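Local coordinates for 3-hydroxyisobutyrate dehydrogenase family protein (PDB 3PDU) that probably reduces succinic semialdehyde to gamma-hydroxybutyrate with an NADP cofactor, as a four-chain enzyme of the beta-hydroxyacid dehydrogenase family, at residues M189-R193 and M222-G226; L241-V245 and A258-N262; S264-A268 and A280-L285. All coordinates share one frame; numbering follows the deposited sequence.

All three contacts lie in the helical C-terminal part of the chain. Interaction 2 is the one nearest the chain centre, about 16 Å from it, and packs helices 234-251 and 256-270 with Leu241 and Val245 against alanines, and one buried asparagine. Interaction 3 uses the same helix 256-270, about 13 Å between contact centres, and meets interaction 2 where Leu241 CD1 lies 3.4 Å from Phe265 CD2; it is largely buried, with Arg267 and Val284 partly exposed. Interaction 1, partly buried and about 26 Å from the chain centre, adds a weak arginine-to-carbonyl bond to methionine-leucine packing. Phe282 of 280-285 touches both Met189 and Leu223, joining interactions 1 and 3.

Interaction 1 (M189-R193 and M222-G226); sequences MALGR and MLLSG
Met189 carries the apolar part of this contact, meeting two consecutive leucines with different parts of its chain. Near the root, Met189 CB lies 3.9 Å from Leu223 CD1, with CG only slightly farther from the same methyl. At the far end, Met189 CE is 3.9 Å from Leu224 CD2, and SD also faces that methyl, the two side chains crossing at about a right angle. The bends at chi2 (73°) and chi3 (71°) fold the thioether back, which lets one residue serve both leucines. Phe282 packs against Met189 and Leu223, while Leu203 of helix 199-208 touches Met189 and Leu224.

The polar part belongs to Arg193. Arg193 NH2 donates to Leu223 O over 3.0 Å, but the N-H...O angle of 121° makes the bond weak. Leu224 CA sits in the guanidinium plane at its edge, 3.7 Å from Arg193 NH2. The stronger partner of this arginine is Glu286, which forms a salt bridge with NH1, so the two terminal nitrogens serve different parts of the chain.

Leu223 O lies in the closing turn of helix 214-225. Gly226, whose N bonds to Met222 O at 2.8 Å, is the first residue past the helix to leave helical angles, with positive phi. This last turn packs on the side of helix 166-194 through Met189 and Arg193, within the all-helical C-terminal domain of beta-hydroxyacid dehydrogenases.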
loop_
_atom_site.group_PDB
_atom_site.type_symbol
_atom_site.label_atom_id
_atom_site.label_comp_id
_atom_site.label_asym_id
_atom_site.label_seq_id
_atom_site.Cartn_x
_atom_site.Cartn_y
_atom_site.Cartn_z
ATOM N N MET A 189 -9.025 -11.107 -10.953
ATOM C CA MET A 189 -10.311 -11.326 -11.599
ATOM C C MET A 189 -10.966 -9.996 -11.970
ATOM O O MET A 189 -11.591 -9.869 -13.032
ATOM C CB MET A 189 -11.222 -12.176 -10.703
ATOM C CG MET A 189 -12.611 -12.416 -11.287
ATOM S SD MET A 189 -12.589 -13.585 -12.679
ATOM C CE MET A 189 -12.235 -15.122 -11.820
ATOM N N ALA A 190 -10.807 -8.993 -11.112
ATOM C CA ALA A 190 -11.364 -7.671 -11.393
ATOM C C ALA A 190 -10.716 -7.053 -12.637
ATOM O O ALA A 190 -11.407 -6.553 -13.522
ATOM C CB ALA A 190 -11.211 -6.743 -10.173
ATOM N N LEU A 191 -9.388 -7.102 -12.704
ATOM C CA LEU A 191 -8.664 -6.580 -13.853
ATOM C C LEU A 191 -9.054 -7.375 -15.097
ATOM O O LEU A 191 -9.292 -6.804 -16.153
ATOM C CB LEU A 191 -7.148 -6.659 -13.619
ATOM C CG LEU A 191 -6.228 -6.201 -14.760
ATOM C CD1 LEU A 191 -6.478 -4.742 -15.124
ATOM C CD2 LEU A 191 -4.753 -6.406 -14.363
ATOM N N GLY A 192 -9.118 -8.694 -14.953
ATOM C CA GLY A 192 -9.510 -9.585 -16.035
ATOM C C GLY A 192 -10.845 -9.229 -16.664
ATOM O O GLY A 192 -10.948 -9.111 -17.891
ATOM N N ARG A 193 -11.870 -9.051 -15.834
ATOM C CA ARG A 193 -13.191 -8.645 -16.340
ATOM C C ARG A 193 -13.134 -7.297 -17.070
ATOM O O ARG A 193 -13.774 -7.105 -18.108
ATOM C CB ARG A 193 -14.193 -8.554 -15.189
ATOM C CG ARG A 193 -14.435 -9.864 -14.449
ATOM C CD ARG A 193 -15.560 -10.625 -15.097
ATOM N NE ARG A 193 -16.155 -11.634 -14.224
ATOM C CZ ARG A 193 -16.831 -11.367 -13.111
ATOM N NH1 ARG A 193 -16.984 -10.120 -12.697
ATOM N NH2 ARG A 193 -17.345 -12.358 -12.401
ATOM N N MET A 222 -17.155 -18.457 -6.624
ATOM C CA MET A 222 -17.904 -17.387 -5.966
ATOM C C MET A 222 -17.757 -16.089 -6.742
ATOM O O MET A 222 -18.718 -15.329 -6.900
ATOM C CB MET A 222 -17.392 -17.153 -4.545
ATOM C CG MET A 222 -17.738 -18.229 -3.566
ATOM S SD MET A 222 -17.191 -17.737 -1.921
ATOM C CE MET A 222 -17.512 -19.247 -1.012
ATOM N N LEU A 223 -16.543 -15.820 -7.212
ATOM C CA LEU A 223 -16.291 -14.579 -7.943
ATOM C C LEU A 223 -17.107 -14.556 -9.232
ATOM O O LEU A 223 -17.619 -13.512 -9.632
ATOM C CB LEU A 223 -14.804 -14.424 -8.265
ATOM C CG LEU A 223 -13.820 -14.489 -7.097
ATOM C CD1 LEU A 223 -12.438 -13.987 -7.530
ATOM C CD2 LEU A 223 -14.321 -13.681 -5.922
ATOM N N LEU A 224 -17.229 -15.708 -9.884
ATOM C CA LEU A 224 -17.998 -15.774 -11.122
ATOM C C LEU A 224 -19.495 -15.621 -10.862
ATOM O O LEU A 224 -20.203 -14.955 -11.622
ATOM C CB LEU A 224 -17.726 -17.083 -11.867
ATOM C CG LEU A 224 -16.280 -17.329 -12.308
ATOM C CD1 LEU A 224 -16.184 -18.591 -13.160
ATOM C CD2 LEU A 224 -15.765 -16.131 -13.080
ATOM N N SER A 225 -19.972 -16.230 -9.784
ATOM C CA SER A 225 -21.407 -16.238 -9.497
ATOM C C SER A 225 -21.870 -14.938 -8.840
ATOM O O SER A 225 -23.041 -14.568 -8.939
ATOM C CB SER A 225 -21.775 -17.433 -8.610
ATOM O OG SER A 225 -21.289 -17.252 -7.289
ATOM N N GLY A 226 -20.950 -14.247 -8.176
ATOM C CA GLY A 226 -21.289 -13.072 -7.393
ATOM C C GLY A 226 -22.012 -13.426 -6.101
ATOM O O GLY A 226 -22.637 -12.575 -5.472
#

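Interaction 2 (L241-V245 and A258-N262); sequences LRLAV and AATAN
The Asn262 amide lays one face over the backbone between Leu241 and Arg242: Arg242 N stands 3.5 Å from Asn262 OD1, well above the amide plane. On that same face Leu241 CB comes to 3.7 Å from Asn262 OD1. The oxygen finds its hydrogen bond in Gln238 NE2, one turn earlier on helix 234-251, which would help to set the amide's rotation. With CG opposite the backbone N (chi1 -172°), the group reaches across to the facing helix. Replacing Asn262 by an alanine would probably leave Gln238 NE2 without this acceptor and open a gap over the Leu241-Arg242 backbone.

The rest is apolar side chain against backbone and alanine. Leu241 CD1 rests 4.2 Å from Ala261 CB, and Val245 CG2 meets Ala259 CA at 4.0 Å. Arg242 directs its guanidinium elsewhere, its NE forming a salt bridge with Asp249 of the third subunit.

The axes of 241-245 and 258-262 pass 9.3 Å apart at 149°, so the two consecutive helices, 234-251 and 256-270, run roughly antiparallel here. Helix 166-194 packs along both: its Leu172 touches Leu243, Met176 and Gln180 touch Ala258, and Thr183 touches Ala261.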
loop_
_atom_site.group_PDB
_atom_site.type_symbol
_atom_site.label_atom_id
_atom_site.label_comp_id
_atom_site.label_asym_id
_atom_site.label_seq_id
_atom_site.Cartn_x
_atom_site.Cartn_y
_atom_site.Cartn_z
ATOM N N LEU A 241 -5.745 -10.591 9.735
ATOM C CA LEU A 241 -4.759 -9.666 9.170
ATOM C C LEU A 241 -4.368 -8.570 10.179
ATOM O O LEU A 241 -3.184 -8.247 10.338
ATOM C CB LEU A 241 -5.295 -9.036 7.877
ATOM C CG LEU A 241 -5.286 -9.987 6.662
ATOM C CD1 LEU A 241 -6.115 -9.471 5.478
ATOM C CD2 LEU A 241 -3.860 -10.258 6.211
ATOM N N ARG A 242 -5.361 -7.976 10.835
ATOM C CA ARG A 242 -5.087 -7.041 11.937
ATOM C C ARG A 242 -4.057 -7.637 12.897
ATOM O O ARG A 242 -3.039 -7.008 13.239
ATOM C CB ARG A 242 -6.398 -6.721 12.686
ATOM C CG ARG A 242 -6.237 -6.181 14.124
ATOM C CD ARG A 242 -7.478 -6.523 14.971
ATOM N NE ARG A 242 -8.707 -6.199 14.244
ATOM C CZ ARG A 242 -9.915 -6.678 14.541
ATOM N NH1 ARG A 242 -10.072 -7.507 15.563
ATOM N NH2 ARG A 242 -10.969 -6.333 13.802
ATOM N N LEU A 243 -4.306 -8.867 13.321
ATOM C CA LEU A 243 -3.441 -9.505 14.306
ATOM C C LEU A 243 -2.049 -9.786 13.751
ATOM O O LEU A 243 -1.069 -9.650 14.470
ATOM C CB LEU A 243 -4.074 -10.803 14.827
ATOM C CG LEU A 243 -5.396 -10.617 15.589
ATOM C CD1 LEU A 243 -5.906 -11.945 16.157
ATOM C CD2 LEU A 243 -5.191 -9.605 16.703
ATOM N N ALA A 244 -1.962 -10.181 12.478
ATOM C CA ALA A 244 -0.669 -10.399 11.832
ATOM C C ALA A 244 0.175 -9.118 11.798
ATOM O O ALA A 244 1.387 -9.141 12.057
ATOM C CB ALA A 244 -0.866 -10.949 10.407
ATOM N N VAL A 245 -0.472 -8.009 11.450
ATOM C CA VAL A 245 0.192 -6.713 11.398
ATOM C C VAL A 245 0.647 -6.278 12.797
ATOM O O VAL A 245 1.736 -5.706 12.962
ATOM C CB VAL A 245 -0.718 -5.642 10.754
ATOM C CG1 VAL A 245 -0.136 -4.228 10.945
ATOM C CG2 VAL A 245 -0.914 -5.940 9.253
ATOM N N ALA A 258 0.808 -7.290 3.644
ATOM C CA ALA A 258 -0.221 -7.633 4.615
ATOM C C ALA A 258 -1.005 -6.400 5.048
ATOM O O ALA A 258 -2.230 -6.446 5.173
ATOM C CB ALA A 258 0.400 -8.316 5.825
ATOM N N ALA A 259 -0.297 -5.301 5.282
ATOM C CA ALA A 259 -0.949 -4.056 5.671
ATOM C C ALA A 259 -1.907 -3.578 4.587
ATOM O O ALA A 259 -3.025 -3.158 4.879
ATOM C CB ALA A 259 0.103 -2.977 5.965
ATOM N N THR A 260 -1.476 -3.642 3.330
ATOM C CA THR A 260 -2.358 -3.261 2.222
ATOM C C THR A 260 -3.588 -4.168 2.152
ATOM O O THR A 260 -4.713 -3.695 1.985
ATOM C CB THR A 260 -1.605 -3.245 0.875
ATOM O OG1 THR A 260 -0.621 -2.203 0.907
ATOM C CG2 THR A 260 -2.555 -2.986 -0.291
ATOM N N ALA A 261 -3.390 -5.470 2.307
ATOM C CA ALA A 261 -4.522 -6.383 2.234
ATOM C C ALA A 261 -5.475 -6.136 3.407
ATOM O O ALA A 261 -6.696 -6.163 3.240
ATOM C CB ALA A 261 -4.041 -7.835 2.216
ATOM N N ASN A 262 -4.912 -5.887 4.588
ATOM C CA ASN A 262 -5.716 -5.550 5.766
ATOM C C ASN A 262 -6.681 -4.383 5.472
ATOM O O ASN A 262 -7.882 -4.459 5.771
ATOM C CB ASN A 262 -4.790 -5.206 6.947
ATOM C CG ASN A 262 -5.539 -5.035 8.272
ATOM O OD1 ASN A 262 -6.596 -5.633 8.492
ATOM N ND2 ASN A 262 -4.969 -4.217 9.180
#

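Interaction 3 (S264-A268 and A280-L285); sequences SFKRA and AVFRVL
Val281 and Phe265 make the tight part of this contact, together with Ala268 and Val284. Val281 CG2 stands over the centre of the Phe265 ring, 4.1 Å from its centroid and 11° off the normal, a CH-pi contact. On the same face, Val281 CB lies over Phe265 CE1 at 3.5 Å. In Val281, CG2 lies opposite the backbone N while CG1 takes the place between N and the carbonyl carbon (chi1 67°), and this rotation presents both methyls to the ring. Ala268, one turn beyond Ser264, lets the backbones close in: its CB is 3.9 Å from Val281 CA. Val284 fills the next place, with CG1 3.7 Å from Ala268 CA and CG2 3.8 Å from Ser264 O. Met237 and Leu241 of helix 234-251 and Thr183 of helix 166-194 also touch the ring.

The looser side is confined to the guanidinium of the partly exposed Arg267. Arg267 NH1 stays 3.8 Å from Val284 O, and the group merely passes Leu285 CD2 obliquely, the two side chains crossing at about a right angle. What fixes the arginine is its own helix: Arg267 NH2 donates to Ser264 OG at 2.7 Å with an N-H...O angle of 162°, the oxygen lying in the guanidinium plane. Beyond it stand His256 of the second subunit, Pro254 of the third and the like-charged Arg267 of the fourth.

The pairing across the two segments is thus dispersive, built from methyls, an aromatic face and close backbone, whereas the polar ends described here bond within helix 256-270 or to other subunits, as where Leu285 O accepts from Gln253 of the second subunit. Such chemistry is consistent with 280-285 being held against that helix mainly by close apolar packing.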
loop_
_atom_site.group_PDB
_atom_site.type_symbol
_atom_site.label_atom_id
_atom_site.label_comp_id
_atom_site.label_asym_id
_atom_site.label_seq_id
_atom_site.Cartn_x
_atom_site.Cartn_y
_atom_site.Cartn_z
ATOM N N SER A 264 -7.753 -3.315 2.552
ATOM C CA SER A 264 -8.774 -3.689 1.568
ATOM C C SER A 264 -9.914 -4.453 2.229
ATOM O O SER A 264 -11.084 -4.249 1.895
ATOM C CB SER A 264 -8.188 -4.500 0.409
ATOM O OG SER A 264 -7.353 -3.672 -0.382
ATOM N N PHE A 265 -9.576 -5.333 3.165
ATOM C CA PHE A 265 -10.618 -6.055 3.905
ATOM C C PHE A 265 -11.435 -5.127 4.803
ATOM O O PHE A 265 -12.631 -5.348 5.007
ATOM C CB PHE A 265 -10.038 -7.223 4.702
ATOM C CG PHE A 265 -9.884 -8.470 3.888
ATOM C CD1 PHE A 265 -10.989 -9.268 3.621
ATOM C CD2 PHE A 265 -8.653 -8.826 3.359
ATOM C CE1 PHE A 265 -10.863 -10.415 2.853
ATOM C CE2 PHE A 265 -8.520 -9.980 2.591
ATOM C CZ PHE A 265 -9.629 -10.768 2.340
ATOM N N LYS A 266 -10.797 -4.084 5.330
ATOM C CA LYS A 266 -11.551 -3.079 6.073
ATOM C C LYS A 266 -12.534 -2.368 5.154
ATOM O O LYS A 266 -13.658 -2.081 5.564
ATOM C CB LYS A 266 -10.625 -2.068 6.771
ATOM C CG LYS A 266 -9.846 -2.652 7.954
ATOM C CD LYS A 266 -8.951 -1.563 8.592
ATOM C CE LYS A 266 -7.887 -2.166 9.529
ATOM N NZ LYS A 266 -6.897 -1.093 9.941
ATOM N N ARG A 267 -12.132 -2.084 3.916
ATOM C CA ARG A 267 -13.059 -1.469 2.965
ATOM C C ARG A 267 -14.273 -2.361 2.753
ATOM O O ARG A 267 -15.406 -1.873 2.676
ATOM C CB ARG A 267 -12.398 -1.169 1.608
ATOM C CG ARG A 267 -11.367 -0.041 1.612
ATOM C CD ARG A 267 -10.838 0.259 0.199
ATOM N NE ARG A 267 -9.885 -0.749 -0.281
ATOM C CZ ARG A 267 -9.673 -1.033 -1.565
ATOM N NH1 ARG A 267 -10.353 -0.394 -2.511
ATOM N NH2 ARG A 267 -8.788 -1.963 -1.910
ATOM N N ALA A 268 -14.037 -3.667 2.625
ATOM C CA ALA A 268 -15.134 -4.602 2.405
ATOM C C ALA A 268 -16.090 -4.674 3.598
ATOM O O ALA A 268 -17.309 -4.751 3.416
ATOM C CB ALA A 268 -14.609 -5.991 2.043
ATOM N N ALA A 280 -15.666 -12.251 -0.463
ATOM C CA ALA A 280 -16.457 -11.077 -0.800
ATOM C C ALA A 280 -15.648 -9.778 -0.815
ATOM O O ALA A 280 -16.175 -8.727 -1.167
ATOM C CB ALA A 280 -17.659 -10.962 0.132
ATOM N N VAL A 281 -14.372 -9.837 -0.439
ATOM C CA VAL A 281 -13.517 -8.666 -0.617
ATOM C C VAL A 281 -13.516 -8.273 -2.096
ATOM O O VAL A 281 -13.304 -7.128 -2.446
ATOM C CB VAL A 281 -12.069 -8.916 -0.117
ATOM C CG1 VAL A 281 -11.365 -9.951 -0.984
ATOM C CG2 VAL A 281 -11.284 -7.604 -0.083
ATOM N N PHE A 282 -13.776 -9.242 -2.963
ATOM C CA PHE A 282 -13.889 -8.967 -4.392
ATOM C C PHE A 282 -14.879 -7.842 -4.682
ATOM O O PHE A 282 -14.726 -7.088 -5.644
ATOM C CB PHE A 282 -14.314 -10.246 -5.107
ATOM C CG PHE A 282 -14.484 -10.096 -6.583
ATOM C CD1 PHE A 282 -13.392 -9.850 -7.402
ATOM C CD2 PHE A 282 -15.736 -10.265 -7.168
ATOM C CE1 PHE A 282 -13.552 -9.748 -8.777
ATOM C CE2 PHE A 282 -15.898 -10.157 -8.540
ATOM C CZ PHE A 282 -14.808 -9.904 -9.345
ATOM N N ARG A 283 -15.905 -7.732 -3.851
ATOM C CA ARG A 283 -16.946 -6.737 -4.084
ATOM C C ARG A 283 -16.475 -5.288 -3.916
ATOM O O ARG A 283 -17.155 -4.365 -4.352
ATOM C CB ARG A 283 -18.181 -7.026 -3.226
ATOM C CG ARG A 283 -18.856 -8.332 -3.637
ATOM C CD ARG A 283 -20.041 -8.663 -2.761
ATOM N NE ARG A 283 -21.230 -7.931 -3.179
ATOM C CZ ARG A 283 -22.449 -8.169 -2.708
ATOM N NH1 ARG A 283 -22.633 -9.121 -1.798
ATOM N NH2 ARG A 283 -23.482 -7.454 -3.145
ATOM N N VAL A 284 -15.312 -5.084 -3.307
ATOM C CA VAL A 284 -14.748 -3.738 -3.247
ATOM C C VAL A 284 -13.508 -3.603 -4.127
ATOM O O VAL A 284 -12.939 -2.521 -4.230
ATOM C CB VAL A 284 -14.431 -3.258 -1.802
ATOM C CG1 VAL A 284 -15.697 -3.253 -0.951
ATOM C CG2 VAL A 284 -13.319 -4.103 -1.159
ATOM N N LEU A 285 -13.087 -4.703 -4.748
ATOM C CA LEU A 285 -11.961 -4.674 -5.679
ATOM C C LEU A 285 -12.444 -4.432 -7.118
ATOM O O LEU A 285 -11.848 -3.658 -7.869
ATOM C CB LEU A 285 -11.153 -5.973 -5.583
ATOM C CG LEU A 285 -10.517 -6.276 -4.226
ATOM C CD1 LEU A 285 -9.870 -7.649 -4.232
ATOM C CD2 LEU A 285 -9.486 -5.197 -3.832
#